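Local coordinates for nitroreductase-like family protein (Bacillus cereus, PDB 2I7H), which belongs to the nitroreductase family, a group of alpha+beta proteins, and binds flavin mononucleotide, at residues K30-E35 with I165-K170; V98-D103 with A114-F119; L146-I151 with Q157-I162. All coordinates share one frame; numbering follows the deposited sequence.

Interaction 1: residues K30-E35 with I165-K170; sequences KDLLIE and IGYFDK
The Tyr167 ring and the Leu32 side chain approach from opposite directions, and the leucine methyl CD2 meets the ring obliquely. Lys26 makes a cation-pi contact with the same ring. The meeting joins helix 30-40 to the last part of strand 157-167 in the antiparallel sheet of the nitroreductase fold, and it is wholly a matter of side chains: the backbones stay well apart, with the nearest CA atoms, those of Leu33 and Ile165, separated by 9.4 Å. With CG of Tyr167 anti to its own carbonyl carbon (chi1 -65°), the long phenol spans this gap and brings OH to the helix. The consecutive helix residues Leu32 and Leu33 both point to the strand, and deeper in the protein Leu33 slides past Ile165 in the opposite direction, CD2 of Leu33 lying 4.1 Å from CG2 of Ile165. Leu132 of the neighbouring strand 132-137 touches Leu32, Ile165 and Tyr167, and Leu33 also packs on Leu56 and Ala94, so the helix spans several strands. The closest approach is apolar against polar: Leu32 CD2 sits 3.3 Å from Tyr167 OH.

Interaction 2: residues V98-D103 with A114-F119; sequences VYMNED and AATCAF
Apolar packing carries most of this contact, and Val98 and Thr116 form its main pair. The CG1 methyl of Val98 meets CG2 of Thr116 at 3.5 Å, a close methyl-to-methyl approach in which the two side chains slide past each other in opposite directions. CG1 of Val98 stands anti to the backbone N (chi1 177°), and in that position it also reaches Phe119, lying near the plane of the ring, at its edge, 4.3 Å from CE2. The phenylalanine is further held by Trp52, whose ring stacks on it.

A looser van der Waals contact lies two residues along the strand. Met100, present as selenomethionine, crosses Thr116 at an oblique angle, its SE atom 4.0 Å from OG1 of the threonine. The hydrogen-bond partner of that hydroxyl is the carbonyl O of Asp112, one turn earlier in the helix. Thr116 is therefore divided between two partners on the strand, its methyl resting on Val98 and its oxygen beside Met100, and the methyl also packs on Val160 of the adjacent strand.

Strand 98-101 and helix 114-119 run nearly antiparallel, at 159°, with axes 9.5 Å apart, a distance bridged by side chains rather than by hydrogen bonds between the two segments. The other side of the helix faces the second subunit, where Ala114 and Cys117 pack on Cys117 and Ala114 of that chain, and Ala114 touches FMN. A long helix lying between the sheet of its own chain and the partner subunit, close to the flavin, is an arrangement characteristic of the dimeric nitroreductase fold.

Interaction 3: residues L146-I151 with Q157-I162; sequences LFIEGI and QRIVGI
Ile159 and Ile162 belong to the hydrophobic layer between the sheet of the nitroreductase fold and the short helix 145-150, where they receive Phe147, Ile148 and Ile151. Two residues three apart in a strand would ordinarily face opposite sides of the sheet. Here Val160 and Gly161 both face Val98 in a classic beta bulge, which is consistent with both isoleucines turning to the helix.

The methyl CD1 of Ile159 is the meeting point. Ile151 reaches it tip to tip, its own CD1 at 4.0 Å, and Ile148 slides past in the opposite direction with CG1 likewise 4.0 Å from Ile159 CD1. The Phe147 side chain crosses that of Ile159 at about a right angle, CE1 lying 3.8 Å from Ile159 CD1. The same ring meets Ile162 coming from the opposite direction, with CZ 3.7 Å from Ile162 CD1; both methyls approach it obliquely. Phe147 reaches both with CG anti to the backbone N (chi1 176°), whereas Ile151, just past the helix end, places CG1 between its backbone N and carbonyl carbon, a setting (chi1 61°) that turns the CG1-CD1 branch to Ile159. At the margin Ile148 CG2 lies 4.3 Å from the carbonyl O of Gln157, whose side-chain amide is held by Thr154 and Asn101.

The helix runs across the strand, at 100°, with axes 10.3 Å apart. Helix 62-71 closes the layer from another side, Leu65 touching both Phe147 and Ile151, while Val97 of strand 94-101 touches both Ile151 and Ile159. Across the sheet, Arg158 and Val160 touch helix 106-129, so this strand is covered by helices on both faces.

From the N terminus, helix 30-40 opens the longest loop, which interaction 1 closes only when strand 157-167 nears its end some 130 residues later. Interactions 2 and 3 both fall within that loop, one after the other: 98-103 and 114-119 close a short strand-to-helix connection, and 146-151 and 157-162 a shorter helix-to-strand one. Interactions 1 and 3 share strand 157-167, towards its two ends. Interactions 2 and 3 touch directly, since strands 94-101 and 157-167 are neighbours, and Glu102 forms a salt bridge with Arg158 (OE1 to NH2, 2.7 Å). Together the three contacts pack helices 30-40, 106-129 and 145-150 against one antiparallel sheet.

Interaction 1: residues K30-E35 with I165-K170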
loop_
_atom_site.group_PDB
_atom_site.type_symbol
_atom_site.label_atom_id
_atom_site.label_comp_id
_atom_site.label_asym_id
_atom_site.label_seq_id
_atom_site.Cartn_x
_atom_site.Cartn_y
_atom_site.Cartn_z
ATOM N N LYS A 30 15.570 -18.588 -2.775
ATOM C CA LYS A 30 15.308 -17.971 -1.474
ATOM C C LYS A 30 16.020 -16.611 -1.355
ATOM O O LYS A 30 15.470 -15.652 -0.799
ATOM C CB LYS A 30 15.789 -18.932 -0.388
ATOM C CG LYS A 30 15.743 -18.409 1.020
ATOM C CD LYS A 30 17.034 -18.747 1.764
ATOM C CE LYS A 30 17.110 -20.209 2.219
ATOM N NZ LYS A 30 18.306 -20.427 3.091
ATOM N N ASP A 31 17.237 -16.546 -1.896
ATOM C CA ASP A 31 18.095 -15.368 -1.818
ATOM C C ASP A 31 17.533 -14.232 -2.656
ATOM O O ASP A 31 17.741 -13.064 -2.351
ATOM C CB ASP A 31 19.506 -15.717 -2.296
ATOM C CG ASP A 31 20.351 -16.376 -1.208
ATOM O OD1 ASP A 31 19.830 -16.622 -0.091
ATOM O OD2 ASP A 31 21.554 -16.632 -1.465
ATOM N N LEU A 32 16.826 -14.588 -3.721
ATOM C CA LEU A 32 16.100 -13.624 -4.521
ATOM C C LEU A 32 14.905 -13.026 -3.755
ATOM O O LEU A 32 14.675 -11.815 -3.808
ATOM C CB LEU A 32 15.626 -14.287 -5.812
ATOM C CG LEU A 32 14.747 -13.461 -6.736
ATOM C CD1 LEU A 32 15.481 -12.237 -7.216
ATOM C CD2 LEU A 32 14.290 -14.315 -7.894
ATOM N N LEU A 33 14.149 -13.869 -3.059
ATOM C CA LEU A 33 12.997 -13.399 -2.300
ATOM C C LEU A 33 13.461 -12.490 -1.179
ATOM O O LEU A 33 12.793 -11.507 -0.862
ATOM C CB LEU A 33 12.189 -14.568 -1.730
ATOM C CG LEU A 33 11.528 -15.499 -2.748
ATOM C CD1 LEU A 33 10.963 -16.678 -2.045
ATOM C CD2 LEU A 33 10.424 -14.770 -3.489
ATOM N N ILE A 34 14.608 -12.819 -0.591
ATOM C CA ILE A 34 15.153 -12.019 0.499
ATOM C C ILE A 34 15.650 -10.692 -0.063
ATOM O O ILE A 34 15.516 -9.649 0.569
ATOM C CB ILE A 34 16.292 -12.791 1.234
ATOM C CG1 ILE A 34 15.704 -13.917 2.090
ATOM C CG2 ILE A 34 17.182 -11.840 2.072
ATOM C CD1 ILE A 34 16.733 -14.988 2.419
ATOM N N GLU A 35 16.231 -10.745 -1.257
ATOM C CA GLU A 35 16.708 -9.544 -1.932
ATOM C C GLU A 35 15.533 -8.589 -2.197
ATOM O O GLU A 35 15.581 -7.428 -1.814
ATOM C CB GLU A 35 17.475 -9.893 -3.223
ATOM C CG GLU A 35 17.846 -8.682 -4.047
ATOM C CD GLU A 35 18.770 -8.978 -5.228
ATOM O OE1 GLU A 35 19.008 -8.035 -6.014
ATOM O OE2 GLU A 35 19.289 -10.120 -5.374
ATOM N N ILE A 165 3.682 -17.048 -4.553
ATOM C CA ILE A 165 4.725 -16.522 -5.425
ATOM C C ILE A 165 5.345 -17.624 -6.267
ATOM O O ILE A 165 5.583 -18.719 -5.782
ATOM C CB ILE A 165 5.868 -15.879 -4.594
ATOM C CG1 ILE A 165 5.314 -14.870 -3.595
ATOM C CG2 ILE A 165 6.932 -15.241 -5.503
ATOM C CD1 ILE A 165 6.165 -14.710 -2.332
ATOM N N GLY A 166 5.628 -17.310 -7.526
ATOM C CA GLY A 166 6.452 -18.177 -8.364
ATOM C C GLY A 166 6.501 -17.678 -9.788
ATOM O O GLY A 166 5.809 -16.714 -10.145
ATOM N N TYR A 167 7.334 -18.317 -10.598
ATOM C CA TYR A 167 7.415 -18.010 -12.024
ATOM C C TYR A 167 6.160 -18.525 -12.706
ATOM O O TYR A 167 5.500 -19.432 -12.211
ATOM C CB TYR A 167 8.699 -18.605 -12.648
ATOM C CG TYR A 167 9.942 -17.985 -12.079
ATOM C CD1 TYR A 167 10.715 -18.662 -11.126
ATOM C CD2 TYR A 167 10.326 -16.695 -12.451
ATOM C CE1 TYR A 167 11.860 -18.062 -10.573
ATOM C CE2 TYR A 167 11.454 -16.087 -11.914
ATOM C CZ TYR A 167 12.209 -16.767 -10.973
ATOM O OH TYR A 167 13.322 -16.157 -10.454
ATOM N N PHE A 168 5.817 -17.926 -13.831
ATOM C CA PHE A 168 4.558 -18.249 -14.488
ATOM C C PHE A 168 4.709 -18.283 -15.992
ATOM O O PHE A 168 5.625 -17.685 -16.558
ATOM C CB PHE A 168 3.455 -17.251 -14.087
ATOM C CG PHE A 168 3.751 -15.840 -14.470
ATOM C CD1 PHE A 168 3.214 -15.294 -15.626
ATOM C CD2 PHE A 168 4.582 -15.061 -13.688
ATOM C CE1 PHE A 168 3.516 -13.975 -15.987
ATOM C CE2 PHE A 168 4.877 -13.745 -14.038
ATOM C CZ PHE A 168 4.349 -13.202 -15.167
ATOM N N ASP A 169 3.782 -18.983 -16.626
ATOM C CA ASP A 169 3.770 -19.148 -18.065
ATOM C C ASP A 169 3.256 -17.879 -18.746
ATOM O O ASP A 169 4.028 -17.139 -19.344
ATOM C CB ASP A 169 2.911 -20.363 -18.431
ATOM C CG ASP A 169 3.346 -21.009 -19.699
ATOM O OD1 ASP A 169 3.600 -20.293 -20.700
ATOM O OD2 ASP A 169 3.441 -22.258 -19.700
ATOM N N LYS A 170 1.961 -17.621 -18.610
ATOM C CA LYS A 170 1.306 -16.523 -19.313
ATOM C C LYS A 170 0.697 -15.546 -18.316
ATOM O O LYS A 170 0.098 -15.965 -17.322
ATOM C CB LYS A 170 0.228 -17.065 -20.271
ATOM C CG LYS A 170 -0.943 -17.816 -19.613
ATOM C CD LYS A 170 -0.618 -19.277 -19.347
ATOM C CE LYS A 170 -1.624 -19.909 -18.397
ATOM N NZ LYS A 170 -1.476 -21.392 -18.374
#

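Interaction 2: residues V98-D103 with A114-F119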
loop_
_atom_site.group_PDB
_atom_site.type_symbol
_atom_site.label_atom_id
_atom_site.label_comp_id
_atom_site.label_asym_id
_atom_site.label_seq_id
_atom_site.Cartn_x
_atom_site.Cartn_y
_atom_site.Cartn_z
ATOM N N VAL A 98 2.596 -12.183 5.712
ATOM C CA VAL A 98 3.044 -10.846 6.133
ATOM C C VAL A 98 2.164 -10.432 7.309
ATOM O O VAL A 98 0.925 -10.418 7.202
ATOM C CB VAL A 98 2.914 -9.794 5.011
ATOM C CG1 VAL A 98 3.318 -8.417 5.527
ATOM C CG2 VAL A 98 3.743 -10.202 3.722
ATOM N N TYR A 99 2.798 -10.120 8.430
ATOM C CA TYR A 99 2.062 -9.801 9.620
ATOM C C TYR A 99 2.685 -8.621 10.369
ATOM O O TYR A 99 3.803 -8.182 10.059
ATOM C CB TYR A 99 1.876 -11.053 10.522
ATOM C CG TYR A 99 3.128 -11.527 11.145
ATOM C CD1 TYR A 99 3.988 -12.405 10.461
ATOM C CD2 TYR A 99 3.493 -11.088 12.411
ATOM C CE1 TYR A 99 5.160 -12.833 11.033
ATOM C CE2 TYR A 99 4.671 -11.514 13.001
ATOM C CZ TYR A 99 5.504 -12.379 12.299
ATOM O OH TYR A 99 6.672 -12.795 12.885
HETATM N N MSE A 100 1.929 -8.100 11.336
HETATM C CA MSE A 100 2.362 -6.981 12.173
HETATM C C MSE A 100 1.785 -7.117 13.583
HETATM O O MSE A 100 0.756 -7.775 13.781
HETATM C CB MSE A 100 1.923 -5.627 11.572
HETATM C CG MSE A 100 0.401 -5.493 11.450
HETATM SE SE MSE A 100 -0.099 -3.771 10.735
HETATM C CE MSE A 100 -1.535 -3.381 11.881
ATOM N N ASN A 101 2.444 -6.480 14.546
ATOM C CA ASN A 101 1.858 -6.356 15.877
ATOM C C ASN A 101 0.738 -5.350 15.795
ATOM O O ASN A 101 0.924 -4.277 15.227
ATOM C CB ASN A 101 2.910 -5.954 16.904
ATOM C CG ASN A 101 3.946 -7.023 17.095
ATOM O OD1 ASN A 101 3.623 -8.155 17.429
ATOM N ND2 ASN A 101 5.210 -6.681 16.853
ATOM N N GLU A 102 -0.403 -5.689 16.370
ATOM C CA GLU A 102 -1.539 -4.805 16.296
ATOM C C GLU A 102 -1.477 -3.789 17.416
ATOM O O GLU A 102 -1.596 -4.142 18.589
ATOM C CB GLU A 102 -2.832 -5.605 16.387
ATOM C CG GLU A 102 -4.021 -4.749 16.206
ATOM C CD GLU A 102 -4.435 -4.695 14.807
ATOM O OE1 GLU A 102 -5.619 -4.886 14.560
ATOM O OE2 GLU A 102 -3.571 -4.472 13.934
ATOM N N ASP A 103 -1.296 -2.530 17.054
ATOM C CA ASP A 103 -1.273 -1.450 18.039
ATOM C C ASP A 103 -2.709 -1.302 18.544
ATOM O O ASP A 103 -3.626 -1.332 17.756
ATOM C CB ASP A 103 -0.708 -0.137 17.437
ATOM C CG ASP A 103 -0.335 0.900 18.503
ATOM O OD1 ASP A 103 -1.235 1.407 19.215
ATOM O OD2 ASP A 103 0.888 1.222 18.640
ATOM N N ALA A 114 -1.198 0.634 6.847
ATOM C CA ALA A 114 -0.850 1.374 5.631
ATOM C C ALA A 114 0.578 1.057 5.140
ATOM O O ALA A 114 0.784 0.694 3.962
ATOM C CB ALA A 114 -1.028 2.889 5.865
ATOM N N ALA A 115 1.543 1.189 6.051
ATOM C CA ALA A 115 2.944 0.896 5.786
ATOM C C ALA A 115 3.139 -0.549 5.380
ATOM O O ALA A 115 3.925 -0.852 4.477
ATOM C CB ALA A 115 3.815 1.239 7.037
ATOM N N THR A 116 2.432 -1.460 6.051
ATOM C CA THR A 116 2.589 -2.866 5.727
ATOM C C THR A 116 2.005 -3.182 4.328
ATOM O O THR A 116 2.604 -3.930 3.590
ATOM C CB THR A 116 2.035 -3.748 6.820
ATOM O OG1 THR A 116 2.759 -3.483 8.018
ATOM C CG2 THR A 116 2.194 -5.185 6.455
ATOM N N CYS A 117 0.903 -2.531 3.953
ATOM C CA CYS A 117 0.382 -2.617 2.593
ATOM C C CYS A 117 1.279 -2.001 1.516
ATOM O O CYS A 117 1.362 -2.550 0.420
ATOM C CB CYS A 117 -1.009 -2.014 2.513
ATOM S SG CYS A 117 -2.173 -2.874 3.553
ATOM N N ALA A 118 1.944 -0.883 1.837
ATOM C CA ALA A 118 2.897 -0.235 0.952
ATOM C C ALA A 118 4.113 -1.162 0.688
ATOM O O ALA A 118 4.566 -1.268 -0.445
ATOM C CB ALA A 118 3.365 1.211 1.526
ATOM N N PHE A 119 4.632 -1.796 1.745
ATOM C CA PHE A 119 5.687 -2.817 1.667
ATOM C C PHE A 119 5.295 -3.974 0.748
ATOM O O PHE A 119 6.091 -4.390 -0.098
ATOM C CB PHE A 119 6.025 -3.281 3.098
ATOM C CG PHE A 119 6.830 -4.548 3.192
ATOM C CD1 PHE A 119 8.215 -4.524 3.072
ATOM C CD2 PHE A 119 6.203 -5.751 3.517
ATOM C CE1 PHE A 119 8.922 -5.662 3.181
ATOM C CE2 PHE A 119 6.900 -6.895 3.621
ATOM C CZ PHE A 119 8.270 -6.879 3.448
#

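Interaction 3: residues L146-I151 with Q157-I162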
loop_
_atom_site.group_PDB
_atom_site.type_symbol
_atom_site.label_atom_id
_atom_site.label_comp_id
_atom_site.label_asym_id
_atom_site.label_seq_id
_atom_site.Cartn_x
_atom_site.Cartn_y
_atom_site.Cartn_z
ATOM N N LEU A 146 -7.468 -20.071 15.043
ATOM C CA LEU A 146 -6.888 -21.396 14.871
ATOM C C LEU A 146 -5.706 -21.421 13.898
ATOM O O LEU A 146 -4.714 -22.097 14.157
ATOM C CB LEU A 146 -7.954 -22.424 14.450
ATOM C CG LEU A 146 -8.954 -22.924 15.506
ATOM C CD1 LEU A 146 -10.060 -23.752 14.860
ATOM C CD2 LEU A 146 -8.279 -23.675 16.656
ATOM N N PHE A 147 -5.820 -20.698 12.787
ATOM C CA PHE A 147 -4.732 -20.575 11.830
ATOM C C PHE A 147 -3.574 -19.736 12.399
ATOM O O PHE A 147 -2.398 -20.091 12.255
ATOM C CB PHE A 147 -5.256 -19.998 10.498
ATOM C CG PHE A 147 -4.183 -19.744 9.486
ATOM C CD1 PHE A 147 -3.873 -18.439 9.096
ATOM C CD2 PHE A 147 -3.433 -20.804 8.961
ATOM C CE1 PHE A 147 -2.859 -18.196 8.184
ATOM C CE2 PHE A 147 -2.422 -20.570 8.049
ATOM C CZ PHE A 147 -2.133 -19.250 7.658
ATOM N N ILE A 148 -3.927 -18.635 13.058
ATOM C CA ILE A 148 -2.960 -17.680 13.597
ATOM C C ILE A 148 -2.044 -18.321 14.645
ATOM O O ILE A 148 -0.827 -18.110 14.627
ATOM C CB ILE A 148 -3.676 -16.432 14.175
ATOM C CG1 ILE A 148 -4.449 -15.700 13.065
ATOM C CG2 ILE A 148 -2.675 -15.493 14.843
ATOM C CD1 ILE A 148 -5.659 -14.833 13.549
ATOM N N GLU A 149 -2.644 -19.093 15.554
ATOM C CA GLU A 149 -1.913 -19.865 16.563
ATOM C C GLU A 149 -1.188 -21.025 15.873
ATOM O O GLU A 149 -0.032 -21.300 16.159
ATOM C CB GLU A 149 -2.879 -20.326 17.680
ATOM C CG GLU A 149 -2.675 -21.713 18.225
ATOM C CD GLU A 149 -3.812 -22.712 17.852
ATOM O OE1 GLU A 149 -3.569 -23.652 17.032
ATOM O OE2 GLU A 149 -4.942 -22.571 18.403
ATOM N N GLY A 150 -1.880 -21.663 14.927
ATOM C CA GLY A 150 -1.325 -22.729 14.096
ATOM C C GLY A 150 -0.016 -22.423 13.379
ATOM O O GLY A 150 0.797 -23.320 13.205
ATOM N N ILE A 151 0.190 -21.168 12.955
ATOM C CA ILE A 151 1.482 -20.779 12.348
ATOM C C ILE A 151 2.430 -20.075 13.334
ATOM O O ILE A 151 3.441 -19.504 12.915
ATOM C CB ILE A 151 1.344 -19.937 11.041
ATOM C CG1 ILE A 151 0.610 -18.603 11.297
ATOM C CG2 ILE A 151 0.722 -20.750 9.916
ATOM C CD1 ILE A 151 0.612 -17.644 10.104
ATOM N N GLN A 157 -1.424 -10.133 16.882
ATOM C CA GLN A 157 -0.618 -10.023 15.676
ATOM C C GLN A 157 -1.550 -10.213 14.495
ATOM O O GLN A 157 -2.275 -11.204 14.430
ATOM C CB GLN A 157 0.514 -11.039 15.651
ATOM C CG GLN A 157 1.558 -10.756 16.706
ATOM C CD GLN A 157 2.654 -11.784 16.713
ATOM O OE1 GLN A 157 2.401 -12.978 16.844
ATOM N NE2 GLN A 157 3.883 -11.329 16.567
ATOM N N ARG A 158 -1.548 -9.244 13.598
ATOM C CA ARG A 158 -2.469 -9.201 12.493
ATOM C C ARG A 158 -1.792 -9.674 11.217
ATOM O O ARG A 158 -0.646 -9.316 10.938
ATOM C CB ARG A 158 -2.998 -7.774 12.300
ATOM C CG ARG A 158 -3.808 -7.596 11.041
ATOM C CD ARG A 158 -4.062 -6.132 10.754
ATOM N NE ARG A 158 -5.030 -5.522 11.681
ATOM C CZ ARG A 158 -6.332 -5.365 11.425
ATOM N NH1 ARG A 158 -6.819 -5.794 10.268
ATOM N NH2 ARG A 158 -7.144 -4.802 12.337
ATOM N N ILE A 159 -2.515 -10.484 10.454
ATOM C CA ILE A 159 -2.028 -10.986 9.186
ATOM C C ILE A 159 -2.587 -10.081 8.118
ATOM O O ILE A 159 -3.792 -10.022 7.893
ATOM C CB ILE A 159 -2.422 -12.470 8.944
ATOM C CG1 ILE A 159 -1.831 -13.360 10.043
ATOM C CG2 ILE A 159 -2.038 -12.931 7.523
ATOM C CD1 ILE A 159 -2.211 -14.846 9.918
ATOM N N VAL A 160 -1.691 -9.348 7.482
ATOM C CA VAL A 160 -2.064 -8.431 6.411
ATOM C C VAL A 160 -2.289 -9.143 5.075
ATOM O O VAL A 160 -3.165 -8.751 4.311
ATOM C CB VAL A 160 -1.044 -7.294 6.282
ATOM C CG1 VAL A 160 -1.521 -6.287 5.294
ATOM C CG2 VAL A 160 -0.852 -6.655 7.676
ATOM N N GLY A 161 -1.522 -10.196 4.807
ATOM C CA GLY A 161 -1.708 -10.953 3.594
ATOM C C GLY A 161 -0.834 -12.176 3.554
ATOM O O GLY A 161 0.156 -12.275 4.287
ATOM N N ILE A 162 -1.235 -13.138 2.722
ATOM C CA ILE A 162 -0.361 -14.243 2.367
ATOM C C ILE A 162 -0.057 -14.082 0.902
ATOM O O ILE A 162 -0.951 -14.099 0.075
ATOM C CB ILE A 162 -0.956 -15.637 2.682
ATOM C CG1 ILE A 162 -1.378 -15.692 4.158
ATOM C CG2 ILE A 162 0.072 -16.768 2.282
ATOM C CD1 ILE A 162 -1.787 -17.064 4.688
#